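Local coordinates for salt-tolerant glutaminase (Micrococcus luteus, PDB 3AGD) that is a salt-tolerant glutaminase that probably hydrolyses L-glutamine to L-glutamate and ammonium, at the interface of chains A and B. Coordinates in Å, arbitrary orientation; residue numbers count along the deposited sequence, not the author numbering. Chains: chain A/B, Salt-tolerant glutaminase.

Contact 1: the interface of chains A and B. Residues chain A 303, 308-310; chain B 231, 270, 336.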
ATOM      1  N   ARG A 303      12.503  -0.311  -7.410  1.00 23.57           N
ATOM      2  CA  ARG A 303      11.960   0.593  -6.399  1.00 26.51           C
ATOM      3  C   ARG A 303      10.472   0.335  -6.190  1.00 22.42           C
ATOM      4  O   ARG A 303       9.642   1.243  -6.272  1.00 22.81           O
ATOM      5  CB  ARG A 303      12.205   2.049  -6.795  1.00 36.13           C
ATOM      6  CG  ARG A 303      13.680   2.397  -6.881  1.00 44.96           C
ATOM      7  CD  ARG A 303      14.357   2.291  -5.520  1.00 52.33           C
ATOM      8  NE  ARG A 303      15.814   2.277  -5.633  1.00 60.30           N
ATOM      9  CZ  ARG A 303      16.645   2.537  -4.628  1.00 65.60           C
ATOM     10  NH1 ARG A 303      17.959   2.497  -4.821  1.00 67.58           N
ATOM     11  NH2 ARG A 303      16.166   2.854  -3.433  1.00 65.99           N
ATOM     12  N   ASP A 308       4.551   3.087  -1.779  1.00 28.28           N
ATOM     13  CA  ASP A 308       4.699   4.188  -2.729  1.00 35.04           C
ATOM     14  C   ASP A 308       3.366   4.756  -3.179  1.00 34.55           C
ATOM     15  O   ASP A 308       2.356   4.051  -3.231  1.00 33.95           O
ATOM     16  CB  ASP A 308       5.547   3.784  -3.931  1.00 38.19           C
ATOM     17  CG  ASP A 308       5.162   2.456  -4.495  1.00 38.96           C
ATOM     18  OD1 ASP A 308       6.046   1.784  -5.082  1.00 29.53           O
ATOM     19  OD2 ASP A 308       3.977   2.090  -4.354  1.00 48.63           O
ATOM     20  N   GLY A 309       3.368   6.049  -3.482  1.00 38.76           N
ATOM     21  CA  GLY A 309       2.149   6.721  -3.895  1.00 43.85           C
ATOM     22  C   GLY A 309       1.858   6.670  -5.379  1.00 46.19           C
ATOM     23  O   GLY A 309       1.576   7.695  -5.995  1.00 46.86           O
ATOM     24  N   ASP A 310       1.919   5.476  -5.954  1.00 47.67           N
ATOM     25  CA  ASP A 310       1.656   5.306  -7.375  1.00 47.87           C
ATOM     26  C   ASP A 310       0.143   5.249  -7.592  1.00 45.34           C
ATOM     27  O   ASP A 310      -0.415   4.180  -7.849  1.00 49.02           O
ATOM     28  CB  ASP A 310       2.306   4.011  -7.872  1.00 46.96           C
ATOM     29  CG  ASP A 310       2.202   3.846  -9.372  1.00 47.01           C
ATOM     30  OD1 ASP A 310       1.159   4.237  -9.944  1.00 49.44           O
ATOM     31  OD2 ASP A 310       3.156   3.316  -9.977  1.00 41.95           O
TER
ATOM     32  N   ARG B 231       8.810   6.512   3.060  1.00 10.52           N
ATOM     33  CA  ARG B 231       8.331   5.133   2.985  1.00 16.74           C
ATOM     34  C   ARG B 231       8.647   4.355   4.267  1.00 17.49           C
ATOM     35  O   ARG B 231       7.831   3.570   4.744  1.00 15.49           O
ATOM     36  CB  ARG B 231       8.969   4.436   1.780  1.00 23.43           C
ATOM     37  CG  ARG B 231       7.972   3.842   0.796  1.00 33.63           C
ATOM     38  CD  ARG B 231       8.419   4.055  -0.649  1.00 33.94           C
ATOM     39  NE  ARG B 231       9.807   3.657  -0.863  1.00 34.86           N
ATOM     40  CZ  ARG B 231      10.622   4.248  -1.732  1.00 35.50           C
ATOM     41  NH1 ARG B 231      10.182   5.260  -2.469  1.00 34.07           N
ATOM     42  NH2 ARG B 231      11.880   3.845  -1.847  1.00 36.73           N
ATOM     43  N   PRO B 270      -0.524   6.313   1.596  1.00 17.96           N
ATOM     44  CA  PRO B 270       0.292   6.531   0.396  1.00 18.36           C
ATOM     45  C   PRO B 270      -0.489   6.762  -0.894  1.00 17.98           C
ATOM     46  O   PRO B 270      -1.410   6.013  -1.225  1.00 14.55           O
ATOM     47  CB  PRO B 270       1.159   5.275   0.336  1.00 16.53           C
ATOM     48  CG  PRO B 270       1.344   4.943   1.789  1.00 15.58           C
ATOM     49  CD  PRO B 270      -0.057   5.124   2.333  1.00 12.00           C
ATOM     50  N   ARG B 336       6.450   5.468 -12.657  1.00 27.21           N
ATOM     51  CA  ARG B 336       7.414   4.716 -11.860  1.00 25.45           C
ATOM     52  C   ARG B 336       7.461   3.332 -12.504  1.00 23.77           C
ATOM     53  O   ARG B 336       7.174   3.211 -13.696  1.00 22.52           O
ATOM     54  CB  ARG B 336       6.959   4.635 -10.402  1.00 26.62           C
ATOM     55  CG  ARG B 336       6.787   6.003  -9.752  1.00 30.51           C
ATOM     56  CD  ARG B 336       6.694   5.906  -8.236  1.00 32.14           C
ATOM     57  NE  ARG B 336       7.917   5.356  -7.659  1.00 36.18           N
ATOM     58  CZ  ARG B 336       8.107   5.139  -6.362  1.00 35.93           C
ATOM     59  NH1 ARG B 336       7.149   5.430  -5.494  1.00 31.92           N
ATOM     60  NH2 ARG B 336       9.251   4.618  -5.933  1.00 34.48           N
TER
HETATM   61  O   HOH W   1       3.646   4.617 -12.392  1.00 22.42           O
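B:Arg336 reaches across to the acidic pair A:Asp308 and A:Asp310, and the contact illustrates how one arginine can serve two acids by different means, A:Asp308 with its guanidinium and A:Asp310 with its backbone N through a water. The charged contact is with A:Asp308: guanidinium NH1 of B:Arg336 forms a loose salt bridge to carboxylate OD1 of A:Asp308 at 3.8 Å. The carboxylate does not meet the guanidinium edge to edge. The two planes stand 77° apart, and OD1 lies over one face of the guanidinium, displaced toward its rim, so the pairing is electrostatic rather than a two-pronged grip. A bend in the B:Arg336 chain at chi3 (62°) turns the guanidinium toward A:Asp308. The methylene CB of A:Asp308 sits off the NH1 tip, modelled too close to be reliable.

Water supplies the second polar link. Water 1 sits 2.8 Å from carboxylate OD2 of A:Asp310, and backbone N of B:Arg336 lies 2.9 Å from the same water. Here the side chains run past each other in opposite directions, the acid beside the stem of the arginine, with OD2 of A:Asp310 4.0 Å from CB of B:Arg336.

Looser packing completes the patch. Backbone O of A:Arg303 lies 3.4 Å from guanidinium NH2 of B:Arg336, a contact and not a hydrogen bond. CB of B:Pro270 lies 4.0 Å from backbone O of A:Asp308. Like charges also come near, NH2 of A:Arg303 lying 4.7 Å from NH2 of B:Arg231, which would probably cost some energy unless solvent or salt screens it.

Chain A contributes the stretch that follows helix 289-301 and precedes the 3-10 helix 313-316. Chain B contributes helix 227-240, the turn between strands 264-269 and 273-278, and B:Arg336 at the junction of strand 334-335 and helix 337-349, within the STAS-family segment.

Contact 2: the interface of chains A and B. Residues chain A 336, 418, 420, 423; chain B 301-303.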
ATOM      1  N   ARG A 336     -11.401   5.378  -8.351  1.00 23.70           N
ATOM      2  CA  ARG A 336     -11.866   5.014  -7.022  1.00 24.23           C
ATOM      3  C   ARG A 336     -11.866   6.326  -6.242  1.00 23.82           C
ATOM      4  O   ARG A 336     -11.993   7.392  -6.845  1.00 24.81           O
ATOM      5  CB  ARG A 336     -10.923   3.984  -6.399  1.00 27.39           C
ATOM      6  CG  ARG A 336     -10.904   2.663  -7.174  1.00 32.35           C
ATOM      7  CD  ARG A 336      -9.752   1.757  -6.765  1.00 37.75           C
ATOM      8  NE  ARG A 336     -10.122   0.729  -5.795  1.00 43.57           N
ATOM      9  CZ  ARG A 336     -10.561   0.971  -4.566  1.00 49.57           C
ATOM     10  NH1 ARG A 336     -10.697   2.218  -4.149  1.00 54.70           N
ATOM     11  NH2 ARG A 336     -10.848  -0.032  -3.746  1.00 48.55           N
ATOM     12  N   ASP A 418     -15.330   2.354  -9.091  1.00 26.25           N
ATOM     13  CA  ASP A 418     -15.936   1.605  -8.000  1.00 24.44           C
ATOM     14  C   ASP A 418     -17.154   2.380  -7.517  1.00 25.20           C
ATOM     15  O   ASP A 418     -17.407   3.494  -7.978  1.00 26.35           O
ATOM     16  CB  ASP A 418     -14.918   1.356  -6.873  1.00 21.70           C
ATOM     17  CG  ASP A 418     -14.647   2.585  -6.026  1.00 26.20           C
ATOM     18  OD1 ASP A 418     -14.805   3.720  -6.524  1.00 25.93           O
ATOM     19  OD2 ASP A 418     -14.254   2.405  -4.850  1.00 29.91           O
ATOM     20  N   VAL A 420     -17.752   3.942  -4.770  1.00 22.37           N
ATOM     21  CA  VAL A 420     -17.450   5.203  -4.104  1.00 21.50           C
ATOM     22  C   VAL A 420     -17.260   6.323  -5.122  1.00 20.68           C
ATOM     23  O   VAL A 420     -17.859   7.386  -4.995  1.00 21.58           O
ATOM     24  CB  VAL A 420     -16.178   5.097  -3.235  1.00 22.94           C
ATOM     25  CG1 VAL A 420     -15.763   6.487  -2.731  1.00 22.72           C
ATOM     26  CG2 VAL A 420     -16.445   4.177  -2.055  1.00 19.61           C
ATOM     27  N   ARG A 423     -20.517   7.169  -6.582  1.00 24.87           N
ATOM     28  CA  ARG A 423     -21.399   7.957  -5.727  1.00 24.13           C
ATOM     29  C   ARG A 423     -20.930   9.412  -5.638  1.00 24.74           C
ATOM     30  O   ARG A 423     -21.742  10.340  -5.641  1.00 25.01           O
ATOM     31  CB  ARG A 423     -21.443   7.353  -4.323  1.00 29.20           C
ATOM     32  CG  ARG A 423     -22.122   8.229  -3.282  1.00 37.69           C
ATOM     33  CD  ARG A 423     -21.862   7.707  -1.879  1.00 46.68           C
ATOM     34  NE  ARG A 423     -20.432   7.635  -1.590  1.00 55.89           N
ATOM     35  CZ  ARG A 423     -19.920   7.243  -0.428  1.00 59.57           C
ATOM     36  NH1 ARG A 423     -20.721   6.885   0.567  1.00 63.65           N
ATOM     37  NH2 ARG A 423     -18.606   7.205  -0.261  1.00 57.48           N
TER
ATOM     38  N   ASP B 301     -16.381   3.983   4.404  1.00 23.45           N
ATOM     39  CA  ASP B 301     -17.229   4.784   3.528  1.00 23.39           C
ATOM     40  C   ASP B 301     -16.593   5.187   2.202  1.00 23.64           C
ATOM     41  O   ASP B 301     -17.291   5.335   1.204  1.00 24.30           O
ATOM     42  CB  ASP B 301     -17.714   6.035   4.263  1.00 24.56           C
ATOM     43  CG  ASP B 301     -18.522   5.701   5.494  1.00 23.94           C
ATOM     44  OD1 ASP B 301     -19.184   4.643   5.489  1.00 28.54           O
ATOM     45  OD2 ASP B 301     -18.504   6.487   6.461  1.00 24.24           O
ATOM     46  N   PHE B 302     -15.275   5.366   2.187  1.00 21.53           N
ATOM     47  CA  PHE B 302     -14.580   5.756   0.964  1.00 20.82           C
ATOM     48  C   PHE B 302     -13.830   4.585   0.357  1.00 21.28           C
ATOM     49  O   PHE B 302     -13.189   4.726  -0.681  1.00 23.74           O
ATOM     50  CB  PHE B 302     -13.591   6.893   1.252  1.00 18.48           C
ATOM     51  CG  PHE B 302     -14.245   8.223   1.512  1.00 20.08           C
ATOM     52  CD1 PHE B 302     -13.674   9.128   2.404  1.00 20.58           C
ATOM     53  CD2 PHE B 302     -15.413   8.587   0.848  1.00 18.18           C
ATOM     54  CE1 PHE B 302     -14.257  10.371   2.632  1.00 22.59           C
ATOM     55  CE2 PHE B 302     -16.003   9.832   1.072  1.00 21.99           C
ATOM     56  CZ  PHE B 302     -15.426  10.723   1.963  1.00 21.93           C
ATOM     57  N   ARG B 303     -13.918   3.429   1.005  1.00 24.82           N
ATOM     58  CA  ARG B 303     -13.225   2.228   0.542  1.00 28.93           C
ATOM     59  C   ARG B 303     -11.744   2.525   0.364  1.00 25.62           C
ATOM     60  O   ARG B 303     -11.166   2.287  -0.698  1.00 23.95           O
ATOM     61  CB  ARG B 303     -13.811   1.728  -0.780  1.00 33.92           C
ATOM     62  CG  ARG B 303     -15.301   1.439  -0.740  1.00 45.51           C
ATOM     63  CD  ARG B 303     -15.675   0.609   0.470  1.00 56.57           C
ATOM     64  NE  ARG B 303     -14.784  -0.533   0.635  1.00 65.78           N
ATOM     65  CZ  ARG B 303     -14.864  -1.399   1.639  1.00 73.33           C
ATOM     66  NH1 ARG B 303     -14.009  -2.410   1.710  1.00 76.11           N
ATOM     67  NH2 ARG B 303     -15.799  -1.256   2.570  1.00 76.02           N
TER
HETATM   68  O   HOH W   2     -12.564   3.993  -3.226  1.00 15.88           O
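The N-terminal part of helix 419-434, in the STAS-family segment of chain A, brings A:Val420 and A:Arg423 against the C-terminal end of helix 289-301 of chain B and the residues just after it. A:Val420 is the apolar wedge. Its CG2 branch, anti to the carbonyl carbon, lies against the aliphatic stem of the poorly ordered B:Arg303, 3.2 Å from CG as modelled, and the two side chains cross at about a right angle; the CG1 branch faces the backbone of B:Phe302, 3.7 Å from its O. An alanine here would probably open a gap beside B:Phe302 and free the stem of B:Arg303 to shift further.

Polar links flank the wedge. Guanidinium NH2 of A:Arg423 donates a hydrogen bond of 2.7 Å to backbone O of B:Asp301, arriving above the carbonyl plane. The bond is bent (134° at H) and its arginine poorly ordered, so its exact geometry is uncertain. The helix end would probably make this oxygen a better acceptor. The guanidinium also stands nearly upright to the ring of B:Phe302, the planes 83° apart.

Across the wedge, guanidinium NH1 of A:Arg336 makes a weak hydrogen bond to backbone O of B:Arg303 at 3.5 Å. A:Asp418 forms a same-chain salt bridge with A:Arg336, carboxylate OD2 lying over one guanidinium face, 3.6 Å from NH1. That oxygen also binds water 2 at 2.8 Å, and water 2 in turn lies 2.7 Å from backbone O of B:Phe302.

Contact 1 and contact 2 lie about 21 Å apart, measured between the centres of their C-alpha atoms. Contact 2 partly contains the twin of contact 1, with residues 303 and 336 exchanged between the chains. The copies are not identical in detail: the last side-chain torsion of Arg336 is -179° in contact 1 and -63° in contact 2, so the guanidinium is turned differently. In both, the segment following helix 289-301 of one subunit meets STAS-family residues of the other, so each subunit's two regions are tied to its neighbour. The enzyme is a homotetramer; this dimer may be one of its pairings.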